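Local atomic coordinates of molinate hydrolase (Gulosibacter molinativorax, PDB entry 4WGX), a protein that probably hydrolyses carbon-nitrogen bonds other than peptide bonds, as a metal-dependent amidohydrolase named for its action on the herbicide molinate. Residues N66-D71 with D112-L117; T142-G147 with C208-T213; D153-S158 with V217-F222; T213-G218 with L249-S254; M269-M274 with E296-T301. All blocks are in the same frame, centred on the assembly; numbering follows the deposited sequence. Where two conformers were deposited one is given.

Interaction 1 of 5, residues N66-D71 with D112-L117; sequences NVHLLD and DTWNAL
V67 and D112 form a parallel beta bridge where the chain leaves two neighbouring strands of the amidohydrolase barrel, their CA atoms 4.8 Å apart. Beyond the bridge D112 ties the two loops together. Its CG lies anti to the backbone N (chi1 -179°), which carries D112 OD2 to the facing loop, where L69 N donates to it at 3.0 Å. N115 ND2 donates to the same D112 OD2 at 2.8 Å from the opposite face of the carboxylate plane, so one oxygen is gripped from both sides. A leucine in place of D112 would remove the acceptor of both N-H groups, and the L69 loop and the N115 amide would probably be held less firmly. H68 crosses W114 at about a right angle; H68 ND1 donates to a lone pair of W114 O at 3.0 Å, with that oxygen 12° from the ring plane. H68 NE2 is bonded to D342, and together the two bonds fix the ring's rotation. T113 OG1 donates to N66 OD1 at 2.5 Å, a length to be read with caution. N66-V67-H68 probably occupies the place of the HxH motif after the first barrel strand of amidohydrolases, with asparagine at the first position.

Interaction 2 of 5, residues T142-G147 with C208-T213; sequences TLIGMG and CKIAVT
I144 N donates to K209 O at 2.9 Å, and A211 N returns a bond to I144 O at 3.0 Å, the two bonds that define the parallel bridge of I144 with I210. The side chain of I144 runs back along the partner strand. I144 CB rests 4.2 Å from I210 CG1. I144 CG1, set beside the backbone N by chi1 of -52°, passes K209 O and meets C208 SG at 3.6 Å, and the tip, I144 CD1, stays on the same sulfur at 4.1 Å. L143 goes to the other face: L143 CD1 lies against the backbone, 3.1 Å from A211 N and 3.2 Å from K209 O, with A211 CB and K209 CG at its flanks. A water accepts from K209 N and donates to T142 O, prolonging the link beyond the paired residues. Strand 143-144 is the outer member of its four-stranded parallel sheet within this chain; strand 208-211 lies between it and strand 248-251, while I144 is covered by L237 of helix 231-243 and by I197 and Y200 of helix 190-201.

Interaction 3 of 5, residues D153-S158 with V217-F222; sequences DFMRPS and VGLLGF
G218 and L219, at the heart of helix 217-220, press on the loop M155-P157 without a direct hydrogen bond between the segments. The helix begins with V217, whose CG2 sits over the centre of the F222 ring, 3.3 Å above its plane. G218 follows, and its backbone does the touching: M155 O lies 3.3 Å from G218 C, and a beta carbon on G218 would come tight against that oxygen. On the same face of the peptide, R156 CA makes a CA-H...O contact with G218 O at 3.4 Å, with P157 CD 3.6 Å from the same oxygen. G218 N donates to a water at 2.7 Å. L219 supplies the apolar part. With CG anti to the backbone N (chi1 -162°), L219 is directed alongside M155, the two side chains pointing the same way, and L219 CD1 meets M155 CE at 3.6 Å. P157 CG closes on L219 O at 3.8 Å. L220 turns from the loop and packs on G152 of the second subunit. G221 leaves the helix with positive phi, and its N donates to V217 O. F222 then leans on D317 and F318 of helix 316-319. The facing loop, which runs between strand 143-144 and helix 167-178, is anchored by R156 NE on M76 O, while L219 also packs against L219 of the second subunit.

Interaction 4 of 5, residues T213-G218 with L249-S254; sequences TDHLVG and LTHTTS
H251 points its imidazole edge at the loop T213-H215, and the orientation of this ring sets the contact. CG lies anti to the backbone N (chi1 162°), which brings H251 NE2 to D214 O in a bond 2.9 Å long; the oxygen lies essentially in the ring plane, yet the donor stands 45° above the carbonyl plane and so misses its lone pairs. T213 O lies at the same ring edge, 3.4 Å from H251 CD2. H215 crosses H251 at about a right angle as a side chain, but the rings are neither stacked nor edge-to-face: their planes are 41° apart, and H215 CD2 approaches H251 CE1 to 3.8 Å. T213 also turns its side chain to this segment; it crosses T253 obliquely, and the hydroxyls, T213 OG1 and T253 OG1, share a hydrogen bond of 2.9 Å. The backbone is joined by T213 N donating to H251 O at 3.3 Å. D214 folds back in an Asx turn, D214 OD2 accepting from L216 N at 2.8 Å, while its OD1 accepts from Y226 N. H215 ND1 is bonded to D153 O. Another structure of this protein shows zinc bound by H251, but this chain carries no metal there. With NE2 donating to a carbonyl, coordination through that nitrogen would probably require the bond to D214 to be given up.

Interaction 5 of 5, residues M269-M274 with E296-T301; sequences MIHATM and EVQPTT
E296 joins two successive strands of the amidohydrolase barrel, 268-270 and 295-297, near their C-terminal ends, where such barrels carry the active site. It buries the most surface here. Its backbone makes two hydrogen bonds to the neighbouring segment: E296 N donates to M269 O at 2.9 Å, and E296 O accepts from A272 N at 3.0 Å. The side chain adds a third. CG starts anti to the backbone N, and a bend at chi2 (-97°) swings the carboxylate over the neighbouring strand, where H271 N meets E296 OE1 at 2.6 Å, nearly along the C-O axis. An alanine at E296 would leave H271 N without this acceptor, and the backbone at the zinc-binding histidine would probably be less firmly fixed. H271, next in buried area, has positive phi and opens a type I beta turn ending at M274. In this chain H271 holds no metal, though zinc is seen there in another structure. The edge of its ring faces the amide of Q298, with H271 CD2 4.1 Å from Q298 NE2 and the two planes 87° apart; that NE2 is hydrogen-bonded to D342. V297 is the third contributor, V297 CG1 lying 3.6 Å from T273 CG2. Beside this pair T273 OG1, also hydrogen-bonded to D327, accepts from a water at 2.7 Å, and the water accepts from Q298 N at 3.0 Å.

All five contacts belong to the amidohydrolase (TIM-barrel) part of the chain, interaction 3 at its surface, and apart from the crossing of interactions 2 and 3 they largely follow chain order. Interactions 2, 4 and 5 reach one parallel sheet, ordered 143-144, 208-211, 248-251, 268-270; interactions 2 and 4 share T213, with centres about 9 Å apart. Interactions 3 and 4 share helix 217-220 and both touch the second subunit, which places them near a subunit interface. Interaction 1 sits about 17 Å from interaction 5 between centres, yet N66 ND2 comes 2.9 Å from Q298 OE1. H251 of interaction 4 and H271 of interaction 5 meet ring to ring, so these loops together shape the zinc-binding region of the barrel.

Interaction 1 of 5, residues N66-D71 with D112-L117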
# COMPACT_ATOMS: atom_id res chain seq x y z
N ASN A 66 5.71 -29.94 -15.88
CA ASN A 66 5.77 -28.51 -15.57
C ASN A 66 6.35 -28.20 -14.19
O ASN A 66 5.69 -28.35 -13.17
CB ASN A 66 4.36 -27.91 -15.66
CG ASN A 66 4.35 -26.43 -15.40
OD1 ASN A 66 5.33 -25.74 -15.62
ND2 ASN A 66 3.21 -25.92 -14.95
N VAL A 67 7.60 -27.75 -14.17
CA VAL A 67 8.24 -27.29 -12.96
C VAL A 67 8.92 -25.97 -13.22
O VAL A 67 9.04 -25.53 -14.36
CB VAL A 67 9.30 -28.29 -12.43
CG1 VAL A 67 8.68 -29.61 -12.10
CG2 VAL A 67 10.41 -28.48 -13.44
N HIS A 68 9.36 -25.34 -12.14
CA HIS A 68 10.16 -24.13 -12.21
C HIS A 68 11.34 -24.32 -11.29
O HIS A 68 11.20 -24.39 -10.07
CB HIS A 68 9.31 -22.92 -11.83
CG HIS A 68 8.05 -22.83 -12.64
ND1 HIS A 68 8.06 -22.46 -13.96
CD2 HIS A 68 6.78 -23.11 -12.33
CE1 HIS A 68 6.83 -22.50 -14.44
NE2 HIS A 68 6.02 -22.90 -13.46
N LEU A 69 12.52 -24.43 -11.88
CA LEU A 69 13.71 -24.80 -11.13
C LEU A 69 14.36 -23.57 -10.48
O LEU A 69 15.18 -23.71 -9.60
CB LEU A 69 14.68 -25.55 -12.05
CG LEU A 69 14.11 -26.84 -12.65
CD1 LEU A 69 15.08 -27.41 -13.67
CD2 LEU A 69 13.80 -27.89 -11.59
N LEU A 70 13.98 -22.38 -10.92
CA LEU A 70 14.00 -21.20 -10.04
C LEU A 70 12.57 -21.03 -9.56
O LEU A 70 11.66 -20.90 -10.37
CB LEU A 70 14.49 -19.94 -10.74
CG LEU A 70 15.96 -19.86 -11.14
CD1 LEU A 70 16.28 -18.51 -11.74
CD2 LEU A 70 16.87 -20.12 -9.95
N ASP A 71 12.34 -21.06 -8.25
CA ASP A 71 10.99 -21.28 -7.73
C ASP A 71 10.07 -20.10 -8.05
O ASP A 71 10.12 -19.05 -7.43
CB ASP A 71 11.02 -21.56 -6.23
CG ASP A 71 9.65 -21.94 -5.68
OD1 ASP A 71 8.68 -22.02 -6.44
OD2 ASP A 71 9.54 -22.16 -4.47
N ASP A 112 10.67 -27.64 -17.78
CA ASP A 112 10.62 -26.38 -17.08
C ASP A 112 9.99 -25.35 -17.99
O ASP A 112 10.58 -24.98 -19.00
CB ASP A 112 12.03 -25.96 -16.63
CG ASP A 112 12.05 -24.63 -15.86
OD1 ASP A 112 11.36 -23.68 -16.26
OD2 ASP A 112 12.78 -24.53 -14.86
N THR A 113 8.81 -24.86 -17.63
CA THR A 113 8.04 -24.02 -18.54
C THR A 113 8.14 -22.53 -18.24
O THR A 113 7.51 -21.73 -18.90
CB THR A 113 6.55 -24.40 -18.54
OG1 THR A 113 5.95 -24.03 -17.30
CG2 THR A 113 6.39 -25.88 -18.76
N TRP A 114 8.93 -22.17 -17.24
CA TRP A 114 9.26 -20.76 -17.02
C TRP A 114 10.48 -20.65 -16.14
O TRP A 114 10.51 -21.17 -15.03
CB TRP A 114 8.10 -19.99 -16.37
CG TRP A 114 8.44 -18.57 -16.15
CD1 TRP A 114 8.48 -17.59 -17.08
CD2 TRP A 114 8.83 -17.95 -14.92
NE1 TRP A 114 8.85 -16.40 -16.52
CE2 TRP A 114 9.08 -16.60 -15.18
CE3 TRP A 114 8.99 -18.42 -13.61
CZ2 TRP A 114 9.47 -15.71 -14.20
CZ3 TRP A 114 9.39 -17.53 -12.63
CH2 TRP A 114 9.61 -16.19 -12.93
N ASN A 115 11.48 -19.93 -16.62
CA ASN A 115 12.76 -19.82 -15.93
C ASN A 115 13.59 -18.74 -16.60
O ASN A 115 13.16 -18.16 -17.58
CB ASN A 115 13.49 -21.17 -15.96
CG ASN A 115 14.50 -21.31 -14.85
OD1 ASN A 115 15.16 -20.36 -14.46
ND2 ASN A 115 14.62 -22.52 -14.33
N ALA A 116 14.76 -18.46 -16.05
CA ALA A 116 15.68 -17.54 -16.68
C ALA A 116 16.56 -18.31 -17.65
O ALA A 116 17.16 -19.30 -17.28
CB ALA A 116 16.51 -16.82 -15.65
N LEU A 117 16.61 -17.86 -18.89
CA LEU A 117 17.19 -18.64 -19.97
C LEU A 117 18.67 -19.00 -19.72
O LEU A 117 19.04 -20.16 -19.81
CB LEU A 117 17.04 -17.88 -21.29
CG LEU A 117 17.53 -18.57 -22.56
CD1 LEU A 117 16.78 -19.86 -22.80
CD2 LEU A 117 17.36 -17.64 -23.72
O HOH W 1 12.15 -21.15 -12.78

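Interaction 2 of 5, residues T142-G147 with C208-T213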
# COMPACT_ATOMS: atom_id res chain seq x y z
N THR A 142 11.50 -18.27 -21.15
CA THR A 142 10.46 -17.45 -20.57
C THR A 142 9.08 -17.78 -21.13
O THR A 142 8.92 -18.62 -22.00
CB THR A 142 10.74 -15.96 -20.79
OG1 THR A 142 9.83 -15.18 -20.01
CG2 THR A 142 10.61 -15.58 -22.24
N LEU A 143 8.09 -17.11 -20.58
CA LEU A 143 6.74 -17.20 -21.09
C LEU A 143 6.48 -15.99 -21.98
O LEU A 143 6.54 -14.86 -21.51
CB LEU A 143 5.76 -17.27 -19.93
CG LEU A 143 4.28 -17.10 -20.22
CD1 LEU A 143 3.89 -17.97 -21.35
CD2 LEU A 143 3.50 -17.49 -19.00
N ILE A 144 6.23 -16.23 -23.26
CA ILE A 144 6.15 -15.14 -24.23
C ILE A 144 5.00 -14.21 -23.93
O ILE A 144 3.85 -14.63 -23.92
CB ILE A 144 5.96 -15.64 -25.67
CG1 ILE A 144 7.01 -16.70 -26.04
CG2 ILE A 144 6.00 -14.48 -26.64
CD1 ILE A 144 8.42 -16.22 -26.01
N GLY A 145 5.32 -12.94 -23.72
CA GLY A 145 4.31 -11.92 -23.48
C GLY A 145 4.02 -11.65 -22.01
O GLY A 145 3.14 -10.85 -21.69
N MET A 146 4.74 -12.32 -21.13
CA MET A 146 4.62 -12.11 -19.68
C MET A 146 5.79 -11.29 -19.14
O MET A 146 6.91 -11.41 -19.61
CB MET A 146 4.56 -13.44 -18.92
CG MET A 146 4.12 -13.27 -17.46
SD MET A 146 4.25 -14.75 -16.47
CE MET A 146 6.02 -15.02 -16.52
N GLY A 147 5.52 -10.46 -18.15
CA GLY A 147 6.55 -9.69 -17.50
C GLY A 147 7.36 -10.53 -16.54
O GLY A 147 6.99 -11.63 -16.19
N CYS A 208 8.23 -23.83 -26.66
CA CYS A 208 7.88 -22.43 -26.49
C CYS A 208 6.52 -22.29 -25.84
O CYS A 208 5.54 -22.84 -26.35
CB CYS A 208 7.89 -21.69 -27.82
SG CYS A 208 7.56 -19.93 -27.63
N LYS A 209 6.46 -21.57 -24.72
CA LYS A 209 5.20 -21.28 -24.05
C LYS A 209 4.77 -19.85 -24.27
O LYS A 209 5.51 -18.91 -24.00
CB LYS A 209 5.27 -21.56 -22.56
CG LYS A 209 3.89 -21.64 -21.95
CD LYS A 209 3.85 -22.34 -20.61
CE LYS A 209 4.16 -21.42 -19.47
NZ LYS A 209 3.60 -21.96 -18.22
N ILE A 210 3.54 -19.71 -24.75
CA ILE A 210 2.95 -18.42 -25.03
C ILE A 210 1.87 -18.08 -24.00
O ILE A 210 1.04 -18.91 -23.65
CB ILE A 210 2.36 -18.40 -26.45
CG1 ILE A 210 3.48 -18.58 -27.47
CG2 ILE A 210 1.62 -17.11 -26.70
CD1 ILE A 210 3.01 -18.77 -28.88
N ALA A 211 1.91 -16.85 -23.49
CA ALA A 211 0.87 -16.35 -22.60
C ALA A 211 -0.34 -15.95 -23.42
O ALA A 211 -0.45 -14.80 -23.81
CB ALA A 211 1.38 -15.16 -21.80
N VAL A 212 -1.24 -16.89 -23.69
CA VAL A 212 -2.43 -16.59 -24.47
C VAL A 212 -3.28 -15.59 -23.69
O VAL A 212 -3.76 -14.60 -24.24
CB VAL A 212 -3.25 -17.85 -24.78
CG1 VAL A 212 -4.55 -17.50 -25.47
CG2 VAL A 212 -2.45 -18.80 -25.64
N THR A 213 -3.44 -15.86 -22.41
CA THR A 213 -4.11 -14.94 -21.52
C THR A 213 -3.12 -14.30 -20.55
O THR A 213 -1.93 -14.60 -20.56
CB THR A 213 -5.22 -15.62 -20.73
OG1 THR A 213 -4.67 -16.66 -19.93
CG2 THR A 213 -6.25 -16.21 -21.67
O HOH W 2 8.93 -19.99 -24.40

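Interaction 3 of 5, residues D153-S158 with V217-F222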
# COMPACT_ATOMS: atom_id res chain seq x y z
N ASP A 153 2.73 -8.78 -13.25
CA ASP A 153 2.40 -10.19 -13.31
C ASP A 153 2.72 -10.96 -12.04
O ASP A 153 2.34 -12.11 -11.91
CB ASP A 153 3.12 -10.82 -14.50
CG ASP A 153 2.54 -10.37 -15.84
OD1 ASP A 153 1.37 -10.68 -16.13
OD2 ASP A 153 3.24 -9.71 -16.61
N PHE A 154 3.41 -10.33 -11.10
CA PHE A 154 3.68 -10.98 -9.82
C PHE A 154 3.27 -10.09 -8.65
O PHE A 154 3.49 -10.44 -7.50
CB PHE A 154 5.16 -11.36 -9.72
CG PHE A 154 5.57 -12.45 -10.68
CD1 PHE A 154 5.77 -12.18 -12.02
CD2 PHE A 154 5.76 -13.74 -10.23
CE1 PHE A 154 6.14 -13.18 -12.89
CE2 PHE A 154 6.13 -14.74 -11.09
CZ PHE A 154 6.32 -14.46 -12.42
N MET A 155 2.67 -8.94 -8.94
CA MET A 155 2.16 -8.05 -7.90
C MET A 155 0.87 -8.51 -7.27
O MET A 155 0.08 -9.21 -7.89
CB MET A 155 1.90 -6.65 -8.45
CG MET A 155 3.11 -5.79 -8.60
SD MET A 155 2.71 -4.12 -9.17
CE MET A 155 1.00 -3.91 -8.70
N ARG A 156 0.67 -8.11 -6.03
CA ARG A 156 -0.65 -8.14 -5.42
C ARG A 156 -0.94 -6.75 -4.90
O ARG A 156 -0.04 -5.92 -4.83
CB ARG A 156 -0.73 -9.15 -4.30
CG ARG A 156 -0.22 -10.49 -4.69
CD ARG A 156 -0.88 -11.54 -3.87
NE ARG A 156 -0.06 -12.73 -3.78
CZ ARG A 156 -0.20 -13.66 -2.84
NH1 ARG A 156 -1.13 -13.53 -1.91
NH2 ARG A 156 0.61 -14.71 -2.84
N PRO A 157 -2.20 -6.48 -4.54
CA PRO A 157 -2.54 -5.12 -4.14
C PRO A 157 -1.71 -4.65 -2.94
O PRO A 157 -1.29 -3.50 -2.93
CB PRO A 157 -4.04 -5.22 -3.83
CG PRO A 157 -4.49 -6.41 -4.63
CD PRO A 157 -3.38 -7.37 -4.50
N SER A 158 -1.46 -5.56 -1.99
CA SER A 158 -0.65 -5.28 -0.81
C SER A 158 0.80 -5.77 -0.91
O SER A 158 1.52 -5.74 0.08
CB SER A 158 -1.27 -5.93 0.44
OG SER A 158 -0.85 -7.27 0.58
N VAL A 217 -3.60 -12.68 -12.07
CA VAL A 217 -4.49 -13.23 -11.07
C VAL A 217 -4.12 -12.78 -9.65
O VAL A 217 -4.99 -12.62 -8.80
CB VAL A 217 -4.53 -14.78 -11.14
CG1 VAL A 217 -3.13 -15.39 -11.04
CG2 VAL A 217 -5.42 -15.34 -10.05
N GLY A 218 -2.84 -12.54 -9.39
CA GLY A 218 -2.42 -12.09 -8.08
C GLY A 218 -2.90 -10.68 -7.79
O GLY A 218 -3.03 -10.26 -6.64
N LEU A 219 -3.19 -9.95 -8.85
CA LEU A 219 -3.55 -8.55 -8.74
C LEU A 219 -5.05 -8.30 -8.82
O LEU A 219 -5.56 -7.40 -8.18
CB LEU A 219 -2.83 -7.78 -9.85
CG LEU A 219 -2.67 -6.28 -9.78
CD1 LEU A 219 -2.07 -5.85 -8.46
CD2 LEU A 219 -1.78 -5.87 -10.92
N LEU A 220 -5.75 -9.13 -9.59
CA LEU A 220 -7.13 -8.86 -9.98
C LEU A 220 -8.09 -9.98 -9.58
O LEU A 220 -9.30 -9.83 -9.72
CB LEU A 220 -7.21 -8.64 -11.49
CG LEU A 220 -6.45 -7.43 -12.03
CD1 LEU A 220 -6.56 -7.38 -13.53
CD2 LEU A 220 -6.96 -6.14 -11.40
N GLY A 221 -7.55 -11.09 -9.11
CA GLY A 221 -8.35 -12.27 -8.84
C GLY A 221 -8.51 -13.12 -10.08
O GLY A 221 -7.88 -12.87 -11.09
N PHE A 222 -9.38 -14.11 -9.99
CA PHE A 222 -9.56 -15.08 -11.06
C PHE A 222 -10.66 -14.77 -12.06
O PHE A 222 -10.77 -15.46 -13.05
CB PHE A 222 -9.86 -16.45 -10.46
CG PHE A 222 -8.73 -17.03 -9.69
CD1 PHE A 222 -8.54 -16.69 -8.37
CD2 PHE A 222 -7.85 -17.90 -10.30
CE1 PHE A 222 -7.49 -17.22 -7.66
CE2 PHE A 222 -6.80 -18.44 -9.60
CZ PHE A 222 -6.61 -18.10 -8.28
O HOH W 3 -0.56 -12.78 -10.72

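Interaction 4 of 5, residues T213-G218 with L249-S254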
# COMPACT_ATOMS: atom_id res chain seq x y z
N THR A 213 -3.44 -15.86 -22.41
CA THR A 213 -4.11 -14.94 -21.52
C THR A 213 -3.12 -14.30 -20.55
O THR A 213 -1.93 -14.60 -20.56
CB THR A 213 -5.22 -15.62 -20.73
OG1 THR A 213 -4.67 -16.66 -19.93
CG2 THR A 213 -6.25 -16.21 -21.67
N ASP A 214 -3.64 -13.42 -19.72
CA ASP A 214 -2.83 -12.66 -18.79
C ASP A 214 -2.32 -13.50 -17.64
O ASP A 214 -2.75 -14.62 -17.41
CB ASP A 214 -3.66 -11.51 -18.22
CG ASP A 214 -4.75 -12.00 -17.33
OD1 ASP A 214 -5.79 -12.43 -17.87
OD2 ASP A 214 -4.54 -12.01 -16.11
N HIS A 215 -1.43 -12.89 -16.88
CA HIS A 215 -0.91 -13.48 -15.67
C HIS A 215 -1.15 -12.51 -14.49
O HIS A 215 -0.27 -12.30 -13.66
CB HIS A 215 0.57 -13.80 -15.87
CG HIS A 215 1.16 -14.66 -14.81
ND1 HIS A 215 1.71 -14.15 -13.66
CD2 HIS A 215 1.31 -16.00 -14.74
CE1 HIS A 215 2.16 -15.14 -12.92
NE2 HIS A 215 1.93 -16.27 -13.55
N LEU A 216 -2.34 -11.92 -14.43
CA LEU A 216 -2.64 -10.90 -13.42
C LEU A 216 -3.51 -11.37 -12.26
O LEU A 216 -4.07 -10.56 -11.54
CB LEU A 216 -3.34 -9.71 -14.09
CG LEU A 216 -2.54 -8.93 -15.12
CD1 LEU A 216 -3.41 -7.88 -15.77
CD2 LEU A 216 -1.35 -8.30 -14.47
N VAL A 217 -3.60 -12.68 -12.07
CA VAL A 217 -4.49 -13.23 -11.07
C VAL A 217 -4.12 -12.78 -9.65
O VAL A 217 -4.99 -12.62 -8.80
CB VAL A 217 -4.53 -14.78 -11.14
CG1 VAL A 217 -3.13 -15.39 -11.04
CG2 VAL A 217 -5.42 -15.34 -10.05
N GLY A 218 -2.84 -12.54 -9.39
CA GLY A 218 -2.42 -12.09 -8.08
C GLY A 218 -2.90 -10.68 -7.79
O GLY A 218 -3.03 -10.26 -6.64
N LEU A 249 3.50 -24.68 -26.23
CA LEU A 249 2.76 -24.67 -24.98
C LEU A 249 1.94 -23.39 -24.88
O LEU A 249 2.30 -22.38 -25.46
CB LEU A 249 3.69 -24.79 -23.77
CG LEU A 249 4.03 -26.20 -23.30
CD1 LEU A 249 4.77 -26.97 -24.39
CD2 LEU A 249 4.84 -26.17 -22.01
N THR A 250 0.84 -23.47 -24.15
CA THR A 250 0.03 -22.29 -23.87
C THR A 250 -0.20 -22.10 -22.38
O THR A 250 -0.24 -23.06 -21.61
CB THR A 250 -1.33 -22.35 -24.57
OG1 THR A 250 -2.04 -23.52 -24.15
CG2 THR A 250 -1.16 -22.37 -26.07
N HIS A 251 -0.31 -20.84 -21.99
CA HIS A 251 -0.82 -20.45 -20.68
C HIS A 251 -2.20 -19.83 -20.89
O HIS A 251 -2.33 -18.86 -21.61
CB HIS A 251 0.14 -19.47 -20.01
CG HIS A 251 -0.46 -18.69 -18.89
ND1 HIS A 251 -0.45 -19.13 -17.58
CD2 HIS A 251 -1.06 -17.47 -18.87
CE1 HIS A 251 -1.02 -18.22 -16.81
NE2 HIS A 251 -1.40 -17.21 -17.57
N THR A 252 -3.22 -20.43 -20.29
CA THR A 252 -4.58 -19.93 -20.37
C THR A 252 -5.24 -19.89 -19.01
O THR A 252 -4.94 -20.71 -18.15
CB THR A 252 -5.46 -20.79 -21.33
OG1 THR A 252 -5.53 -22.14 -20.86
CG2 THR A 252 -4.91 -20.77 -22.72
N THR A 253 -6.17 -18.96 -18.83
CA THR A 253 -6.85 -18.74 -17.56
C THR A 253 -8.31 -18.38 -17.78
O THR A 253 -8.95 -17.85 -16.89
CB THR A 253 -6.19 -17.61 -16.74
OG1 THR A 253 -6.20 -16.40 -17.49
CG2 THR A 253 -4.75 -17.97 -16.38
N SER A 254 -8.83 -18.65 -18.97
CA SER A 254 -10.24 -18.42 -19.29
C SER A 254 -10.74 -19.49 -20.25
O SER A 254 -9.95 -20.16 -20.91
CB SER A 254 -10.46 -17.04 -19.90
OG SER A 254 -9.87 -16.93 -21.17
O HOH W 4 -6.06 -14.38 -15.83

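Interaction 5 of 5, residues M269-M274 with E296-T301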
# COMPACT_ATOMS: atom_id res chain seq x y z
N MET A 269 -1.34 -27.81 -23.07
CA MET A 269 -2.05 -26.68 -22.51
C MET A 269 -1.91 -26.67 -21.00
O MET A 269 -2.47 -27.52 -20.32
CB MET A 269 -3.51 -26.74 -22.96
CG MET A 269 -3.66 -26.37 -24.43
SD MET A 269 -5.24 -26.72 -25.17
CE MET A 269 -5.38 -28.46 -24.88
N ILE A 270 -1.14 -25.72 -20.48
CA ILE A 270 -0.82 -25.68 -19.05
C ILE A 270 -2.00 -25.11 -18.27
O ILE A 270 -2.63 -24.15 -18.69
CB ILE A 270 0.45 -24.86 -18.76
CG1 ILE A 270 1.62 -25.39 -19.60
CG2 ILE A 270 0.78 -24.93 -17.29
CD1 ILE A 270 2.04 -26.79 -19.27
N HIS A 271 -2.21 -25.70 -17.10
CA HIS A 271 -3.45 -25.60 -16.32
C HIS A 271 -4.68 -25.22 -17.15
O HIS A 271 -5.28 -24.16 -16.96
CB HIS A 271 -3.28 -24.63 -15.13
CG HIS A 271 -2.60 -23.34 -15.45
ND1 HIS A 271 -3.14 -22.40 -16.31
CD2 HIS A 271 -1.47 -22.79 -14.96
CE1 HIS A 271 -2.33 -21.35 -16.36
NE2 HIS A 271 -1.31 -21.57 -15.56
N ALA A 272 -5.04 -26.14 -18.03
CA ALA A 272 -6.19 -26.04 -18.93
C ALA A 272 -7.54 -25.89 -18.21
O ALA A 272 -8.47 -25.35 -18.78
CB ALA A 272 -6.22 -27.27 -19.83
N THR A 273 -7.63 -26.41 -16.99
CA THR A 273 -8.87 -26.37 -16.21
C THR A 273 -8.97 -25.12 -15.31
O THR A 273 -9.89 -24.99 -14.51
CB THR A 273 -9.01 -27.62 -15.35
OG1 THR A 273 -7.83 -27.81 -14.57
CG2 THR A 273 -9.23 -28.84 -16.22
N MET A 274 -8.00 -24.23 -15.44
CA MET A 274 -8.05 -22.93 -14.80
C MET A 274 -8.79 -21.97 -15.73
O MET A 274 -8.20 -21.45 -16.67
CB MET A 274 -6.63 -22.42 -14.50
CG MET A 274 -6.38 -21.96 -13.09
SD MET A 274 -5.78 -20.27 -13.14
CE MET A 274 -7.35 -19.46 -13.47
N GLU A 296 -2.54 -30.26 -19.49
CA GLU A 296 -1.96 -30.35 -18.17
C GLU A 296 -2.97 -29.70 -17.22
O GLU A 296 -3.60 -28.71 -17.55
CB GLU A 296 -0.59 -29.68 -18.12
CG GLU A 296 0.12 -29.78 -16.78
CD GLU A 296 -0.07 -28.55 -15.90
OE1 GLU A 296 -1.05 -27.79 -16.09
OE2 GLU A 296 0.77 -28.32 -15.02
N VAL A 297 -3.15 -30.31 -16.06
CA VAL A 297 -4.02 -29.75 -15.04
C VAL A 297 -3.28 -29.78 -13.73
O VAL A 297 -2.40 -30.61 -13.54
CB VAL A 297 -5.34 -30.52 -14.94
CG1 VAL A 297 -6.03 -30.59 -16.29
CG2 VAL A 297 -5.10 -31.91 -14.41
N GLN A 298 -3.62 -28.87 -12.83
CA GLN A 298 -2.93 -28.73 -11.56
C GLN A 298 -3.93 -28.73 -10.42
O GLN A 298 -4.43 -27.69 -10.04
CB GLN A 298 -2.09 -27.44 -11.55
CG GLN A 298 -1.00 -27.49 -12.60
CD GLN A 298 -0.16 -26.23 -12.72
OE1 GLN A 298 0.69 -26.13 -13.59
NE2 GLN A 298 -0.39 -25.27 -11.84
N PRO A 299 -4.25 -29.92 -9.89
CA PRO A 299 -5.29 -30.08 -8.87
C PRO A 299 -4.78 -29.95 -7.45
O PRO A 299 -3.57 -29.96 -7.23
CB PRO A 299 -5.77 -31.50 -9.12
CG PRO A 299 -4.51 -32.21 -9.48
CD PRO A 299 -3.74 -31.23 -10.34
N THR A 300 -5.69 -29.87 -6.51
CA THR A 300 -5.36 -29.96 -5.09
C THR A 300 -6.01 -31.20 -4.52
O THR A 300 -7.04 -31.64 -5.00
CB THR A 300 -5.85 -28.74 -4.31
OG1 THR A 300 -7.18 -28.42 -4.71
CG2 THR A 300 -4.94 -27.56 -4.56
N THR A 301 -5.39 -31.78 -3.50
CA THR A 301 -6.03 -32.85 -2.76
C THR A 301 -7.21 -32.31 -1.97
O THR A 301 -7.34 -31.10 -1.74
CB THR A 301 -5.06 -33.53 -1.78
OG1 THR A 301 -4.58 -32.57 -0.84
CG2 THR A 301 -3.91 -34.15 -2.51
O HOH W 5 -5.44 -26.71 -13.78